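Local coordinates for protein Exo-1,5-alpha-L-arabinofuranobiosidase (Gibberella zeae, PDB 2YDT) that probably cleaves alpha-1,5-linked L-arabinan from chain ends as an exo-acting glycoside hydrolase, with arabinobiose the expected product, at residues W82-Q87 with G109-S114; S117-E122 with T152-P157. All coordinates share one frame; numbering follows the deposited sequence. Where two conformers were deposited one is given.

Contact 1 of 2, residues W82-Q87 with G109-S114. With AHR (alpha-L-arabinofuranose), chain C.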
# COMPACT_ATOMS: atom_id res chain seq x y z
N TRP A 82 14.09 -9.12 -15.75
CA TRP A 82 12.65 -9.08 -15.94
C TRP A 82 12.09 -7.64 -15.87
O TRP A 82 11.23 -7.27 -16.67
CB TRP A 82 11.95 -9.90 -14.82
CG TRP A 82 12.04 -11.39 -14.92
CD1 TRP A 82 12.45 -12.13 -15.98
CD2 TRP A 82 11.57 -12.30 -13.94
NE1 TRP A 82 12.32 -13.47 -15.70
CE2 TRP A 82 11.77 -13.61 -14.45
CE3 TRP A 82 11.03 -12.15 -12.66
CZ2 TRP A 82 11.43 -14.75 -13.72
CZ3 TRP A 82 10.68 -13.28 -11.96
CH2 TRP A 82 10.87 -14.56 -12.48
N GLY A 83 12.51 -6.89 -14.87
CA GLY A 83 11.90 -5.58 -14.54
C GLY A 83 11.27 -5.59 -13.16
O GLY A 83 10.99 -6.63 -12.59
N LEU A 84 11.12 -4.40 -12.60
CA LEU A 84 10.37 -4.16 -11.33
C LEU A 84 9.04 -3.56 -11.80
O LEU A 84 8.97 -2.42 -12.26
CB LEU A 84 11.14 -3.23 -10.39
CG LEU A 84 12.36 -3.87 -9.72
CD1 LEU A 84 13.04 -2.89 -8.77
CD2 LEU A 84 11.96 -5.15 -8.96
N ARG A 85 7.98 -4.38 -11.73
CA ARG A 85 6.78 -4.16 -12.52
C ARG A 85 5.56 -3.72 -11.71
O ARG A 85 4.90 -2.75 -12.07
CB ARG A 85 6.47 -5.42 -13.33
CG ARG A 85 5.36 -5.20 -14.41
CD ARG A 85 5.20 -6.43 -15.29
NE ARG A 85 6.49 -6.82 -15.89
CZ ARG A 85 7.05 -6.23 -16.95
NH1 ARG A 85 6.44 -5.29 -17.64
NH2 ARG A 85 8.26 -6.62 -17.36
N TYR A 86 5.23 -4.47 -10.64
CA TYR A 86 3.99 -4.24 -9.92
C TYR A 86 4.23 -3.89 -8.44
O TYR A 86 5.15 -4.41 -7.82
CB TYR A 86 3.06 -5.47 -9.94
CG TYR A 86 2.30 -5.76 -11.22
CD1 TYR A 86 2.21 -4.84 -12.28
CD2 TYR A 86 1.60 -6.96 -11.33
CE1 TYR A 86 1.44 -5.11 -13.42
CE2 TYR A 86 0.84 -7.24 -12.47
CZ TYR A 86 0.79 -6.31 -13.51
OH TYR A 86 0.00 -6.59 -14.62
N GLN A 87 3.36 -3.06 -7.90
CA GLN A 87 3.13 -2.96 -6.45
C GLN A 87 4.33 -2.54 -5.61
O GLN A 87 4.62 -3.15 -4.59
CB GLN A 87 2.52 -4.28 -5.95
CG GLN A 87 1.18 -4.59 -6.66
CD GLN A 87 1.02 -6.01 -7.18
OE1 GLN A 87 1.71 -6.93 -6.74
NE2 GLN A 87 0.09 -6.20 -8.10
N GLY A 109 8.68 -4.56 -3.96
CA GLY A 109 7.81 -4.62 -5.12
C GLY A 109 7.98 -5.95 -5.81
O GLY A 109 8.79 -6.79 -5.36
N SER A 110 7.24 -6.15 -6.89
CA SER A 110 7.21 -7.42 -7.57
C SER A 110 7.93 -7.35 -8.92
O SER A 110 7.56 -6.55 -9.79
CB SER A 110 5.78 -7.89 -7.72
OG SER A 110 5.78 -9.21 -8.24
N SER A 111 8.96 -8.20 -9.05
CA SER A 111 9.67 -8.40 -10.31
C SER A 111 8.93 -9.46 -11.11
O SER A 111 8.60 -10.53 -10.57
CB SER A 111 11.13 -8.81 -9.99
OG SER A 111 11.85 -8.99 -11.22
N ILE A 112 8.62 -9.16 -12.37
CA ILE A 112 7.72 -9.94 -13.19
C ILE A 112 8.19 -9.81 -14.64
O ILE A 112 8.38 -8.69 -15.15
CB ILE A 112 6.27 -9.36 -13.12
CG1 ILE A 112 5.77 -9.36 -11.67
CG2 ILE A 112 5.27 -10.13 -14.05
CD1 ILE A 112 4.38 -8.67 -11.50
N PRO A 113 8.37 -10.95 -15.33
CA PRO A 113 8.72 -10.82 -16.74
C PRO A 113 7.58 -10.24 -17.54
O PRO A 113 6.43 -10.30 -17.13
CB PRO A 113 8.98 -12.26 -17.16
CG PRO A 113 8.16 -13.10 -16.22
CD PRO A 113 8.12 -12.33 -14.92
N SER A 114 7.89 -9.69 -18.70
CA SER A 114 6.90 -9.01 -19.53
C SER A 114 5.70 -9.88 -19.85
O SER A 114 4.58 -9.38 -19.99
CB SER A 114 7.51 -8.54 -20.86
OG SER A 114 8.53 -7.58 -20.68
O5 AHR C . -0.90 -3.67 -9.45
C5 AHR C . -1.33 -4.08 -10.76
C4 AHR C . -2.54 -4.99 -10.69
O4 AHR C . -2.27 -6.20 -10.02
C3 AHR C . -3.00 -5.47 -12.08
O3 AHR C . -3.80 -4.50 -12.79
C2 AHR C . -3.85 -6.66 -11.70
O2 AHR C . -3.95 -7.69 -12.70
C1 AHR C . -3.18 -7.18 -10.46
O HOH W 1 10.69 -8.74 -18.96
O HOH W 2 3.00 -9.24 -8.04
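Pro113 lies over one face of the Trp82 indole, its CD 3.7 Å from the centroid of the six-membered ring, a CH-pi contact between side chains that run side by side. Near the plane of that indole, at its edge, is Ser111 OG; this hydroxyl donates to Gly83 O (2.9 Å) and also has Asn80 as a partner.

Further along, Arg85 crosses Ile112 at about a right angle. The chain of Arg85, bent at chi3 (-55°), turns the guanidinium side-on to Ile112 O, which takes Arg85 NE at 2.8 Å and NH2 at 3.0 Å and lies almost exactly in the guanidinium plane. Ser114 CA covers one face of the group, and NH1 makes a salt bridge with Glu51. The far tip of Ile112, CD1, comes obliquely to 3.3 Å from Tyr86 CD2, while AHR C5 sits over one face of the phenol. Gln87 NE2 donates to AHR O5 (3.0 Å).

Ser110 O accepts from both Arg85 N (2.9 Å) and Tyr86 N (3.2 Å). Two residues thus face one: a classic beta bulge, just before strand 87-92, the first strand of one blade of the six-bladed beta-propeller, where the chain turns in beside the arabinofuranose pocket.

Contact 2 of 2, residues S117-E122 with T152-P157. With EDG (1,4-dideoxy-1,4-imino-L-arabinitol), chain B; SO4 (sulfate ion), chain E.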
# COMPACT_ATOMS: atom_id res chain seq x y z
N SER A 117 4.54 -14.30 -16.55
CA SER A 117 4.53 -15.73 -16.20
C SER A 117 4.90 -16.10 -14.75
O SER A 117 4.59 -17.21 -14.26
CB SER A 117 5.44 -16.46 -17.19
OG SER A 117 6.79 -16.07 -17.13
N GLU A 118 5.60 -15.18 -14.06
CA GLU A 118 6.01 -15.39 -12.66
C GLU A 118 5.92 -14.08 -11.87
O GLU A 118 5.84 -13.00 -12.48
CB GLU A 118 7.45 -15.92 -12.58
CG GLU A 118 7.67 -17.22 -13.34
CD GLU A 118 9.06 -17.78 -13.16
OE1 GLU A 118 9.39 -18.18 -12.03
OE2 GLU A 118 9.81 -17.82 -14.15
N THR A 119 5.89 -14.22 -10.55
CA THR A 119 5.88 -13.09 -9.61
C THR A 119 6.96 -13.29 -8.57
O THR A 119 7.18 -14.39 -8.10
CB THR A 119 4.50 -12.91 -8.95
OG1 THR A 119 4.01 -14.20 -8.56
CG2 THR A 119 3.48 -12.31 -9.92
N LEU A 120 7.67 -12.23 -8.23
CA LEU A 120 8.76 -12.31 -7.28
C LEU A 120 8.87 -11.02 -6.46
O LEU A 120 9.35 -9.99 -6.97
CB LEU A 120 10.05 -12.65 -8.03
CG LEU A 120 11.36 -12.81 -7.25
CD1 LEU A 120 11.24 -13.71 -6.02
CD2 LEU A 120 12.45 -13.30 -8.23
N ILE A 121 8.45 -11.10 -5.20
CA ILE A 121 8.55 -9.99 -4.29
C ILE A 121 10.02 -9.86 -3.86
O ILE A 121 10.60 -10.79 -3.29
CB ILE A 121 7.57 -10.10 -3.08
CG1 ILE A 121 6.12 -9.98 -3.57
CG2 ILE A 121 7.90 -9.03 -2.06
CD1 ILE A 121 5.04 -10.33 -2.50
N GLU A 122 10.58 -8.65 -4.06
CA GLU A 122 11.98 -8.29 -3.82
C GLU A 122 12.05 -7.20 -2.79
O GLU A 122 11.09 -6.45 -2.61
CB GLU A 122 12.60 -7.69 -5.10
CG GLU A 122 12.44 -8.51 -6.39
CD GLU A 122 13.37 -9.70 -6.41
OE1 GLU A 122 13.38 -10.43 -5.41
OE2 GLU A 122 14.06 -9.91 -7.44
N THR A 152 -1.01 -19.21 -9.10
CA THR A 152 -0.26 -19.13 -7.85
C THR A 152 0.59 -17.84 -7.63
O THR A 152 1.63 -17.90 -6.95
CB THR A 152 0.68 -20.34 -7.72
OG1 THR A 152 1.62 -20.35 -8.79
CG2 THR A 152 -0.11 -21.64 -7.76
N PRO A 153 0.15 -16.66 -8.11
CA PRO A 153 0.99 -15.48 -7.85
C PRO A 153 1.02 -14.98 -6.41
O PRO A 153 0.15 -15.30 -5.60
CB PRO A 153 0.39 -14.41 -8.76
CG PRO A 153 -1.06 -14.80 -8.85
CD PRO A 153 -1.04 -16.31 -8.90
N VAL A 154 2.02 -14.16 -6.14
CA VAL A 154 2.09 -13.34 -4.95
C VAL A 154 2.04 -11.88 -5.35
O VAL A 154 2.43 -11.51 -6.48
CB VAL A 154 3.37 -13.66 -4.13
CG1 VAL A 154 3.31 -15.13 -3.62
CG2 VAL A 154 4.65 -13.41 -4.94
N TRP A 155 1.60 -11.03 -4.43
CA TRP A 155 1.38 -9.61 -4.75
C TRP A 155 1.48 -8.70 -3.54
O TRP A 155 1.27 -9.11 -2.40
CB TRP A 155 -0.04 -9.37 -5.25
CG TRP A 155 -0.76 -10.41 -6.11
CD1 TRP A 155 -1.57 -11.44 -5.66
CD2 TRP A 155 -0.91 -10.39 -7.53
NE1 TRP A 155 -2.15 -12.07 -6.72
CE2 TRP A 155 -1.79 -11.43 -7.88
CE3 TRP A 155 -0.37 -9.60 -8.54
CZ2 TRP A 155 -2.20 -11.65 -9.22
CZ3 TRP A 155 -0.73 -9.83 -9.86
CH2 TRP A 155 -1.63 -10.86 -10.19
N GLU A 156 1.71 -7.43 -3.82
CA GLU A 156 1.29 -6.33 -2.91
C GLU A 156 1.98 -6.28 -1.55
O GLU A 156 1.28 -6.31 -0.50
CB GLU A 156 -0.25 -6.33 -2.75
CG GLU A 156 -0.97 -6.02 -4.09
CD GLU A 156 -2.31 -6.72 -4.34
OE1 GLU A 156 -2.75 -7.56 -3.54
OE2 GLU A 156 -2.92 -6.38 -5.39
N PRO A 157 3.31 -6.16 -1.53
CA PRO A 157 4.01 -6.06 -0.24
C PRO A 157 3.69 -4.83 0.58
O PRO A 157 3.54 -3.72 0.06
CB PRO A 157 5.49 -6.06 -0.62
CG PRO A 157 5.49 -5.44 -2.03
CD PRO A 157 4.24 -6.01 -2.68
O2' EDG B . -5.13 -8.68 -3.81
C2' EDG B . -5.69 -8.78 -5.14
C1' EDG B . -6.19 -7.43 -5.60
N4' EDG B . -5.30 -7.05 -6.71
C3' EDG B . -4.68 -9.26 -6.19
O3' EDG B . -4.89 -10.61 -6.65
C4' EDG B . -4.88 -8.28 -7.36
C5' EDG B . -3.69 -8.09 -8.26
O5' EDG B . -4.13 -7.38 -9.41
S SO4 E . 0.83 -20.82 -12.06
O1 SO4 E . 2.16 -20.61 -12.64
O2 SO4 E . 0.94 -21.70 -10.91
O3 SO4 E . 0.26 -19.53 -11.72
O4 SO4 E . -0.03 -21.53 -13.04
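Pro153, whose CB lies 3.6 Å from Thr119 OG1, also backs one face of the Trp155 indole, toward its rim. The opposite face carries the iminosugar: EDG C5' lies over the centre of the ring system, 3.5 Å above the plane, and EDG O3' is over the same face, nearer NE1. That NE1 donates its hydrogen bond to Gln173 OE1, which helps fix the turn of the indole. Beside it, Glu156 OE1 accepts from EDG O2' (2.6 Å), and Glu156 OE2 stands 2.8 Å from EDG N4'.

Away from the sugar, strands 119-122 and 154-157 run roughly parallel, 27° apart with their axes 6.7 Å from each other, too far for backbone pairing. Thr119 bridges the gap. Its OG1 sits in the crowded position between the backbone N and the carbonyl carbon (chi1 45°), where Thr119 OG1 accepts a nearly straight bond from Val154 N (3.1 Å) and passes its own hydrogen to Gly143 O.

Ile121 comes obliquely against Val154, CD1 to CG2 at 3.9 Å, and the other branch of Ile121, CG2, slides past Pro157 CB (4.1 Å) in the opposite direction. At the outer end Thr152 holds a sulfate ion, probably from the crystallisation liquor, through its N and OG1.

Between these two segments, the chemistry implies, the seam of neighbouring propeller blades is held by one side-chain-to-backbone hydrogen bond and by apolar packing, with the indole, clamped between Pro153 and inhibitor, as the platform of the sugar site.

Both contacts are largely buried, with their centres about 8 Å apart, though contact 1 runs out to an exposed end at Ser114 whereas every touching residue of contact 2 is buried. They share one blade: strands 105-111 and 119-126 are neighbours in its sheet, joined by bonds such as Ser111 N to Leu120 O (2.8 Å). Contact 1 ties the segment leading into that blade to the end of its strand 105-111, through backbone and guanidinium hydrogen bonds; contact 2 crosses to the next blade and relies mainly on apolar packing. They meet again at the pocket, where Gln87 OE1 accepts from Glu156 N, placing residues that touch AHR beside those that hold EDG.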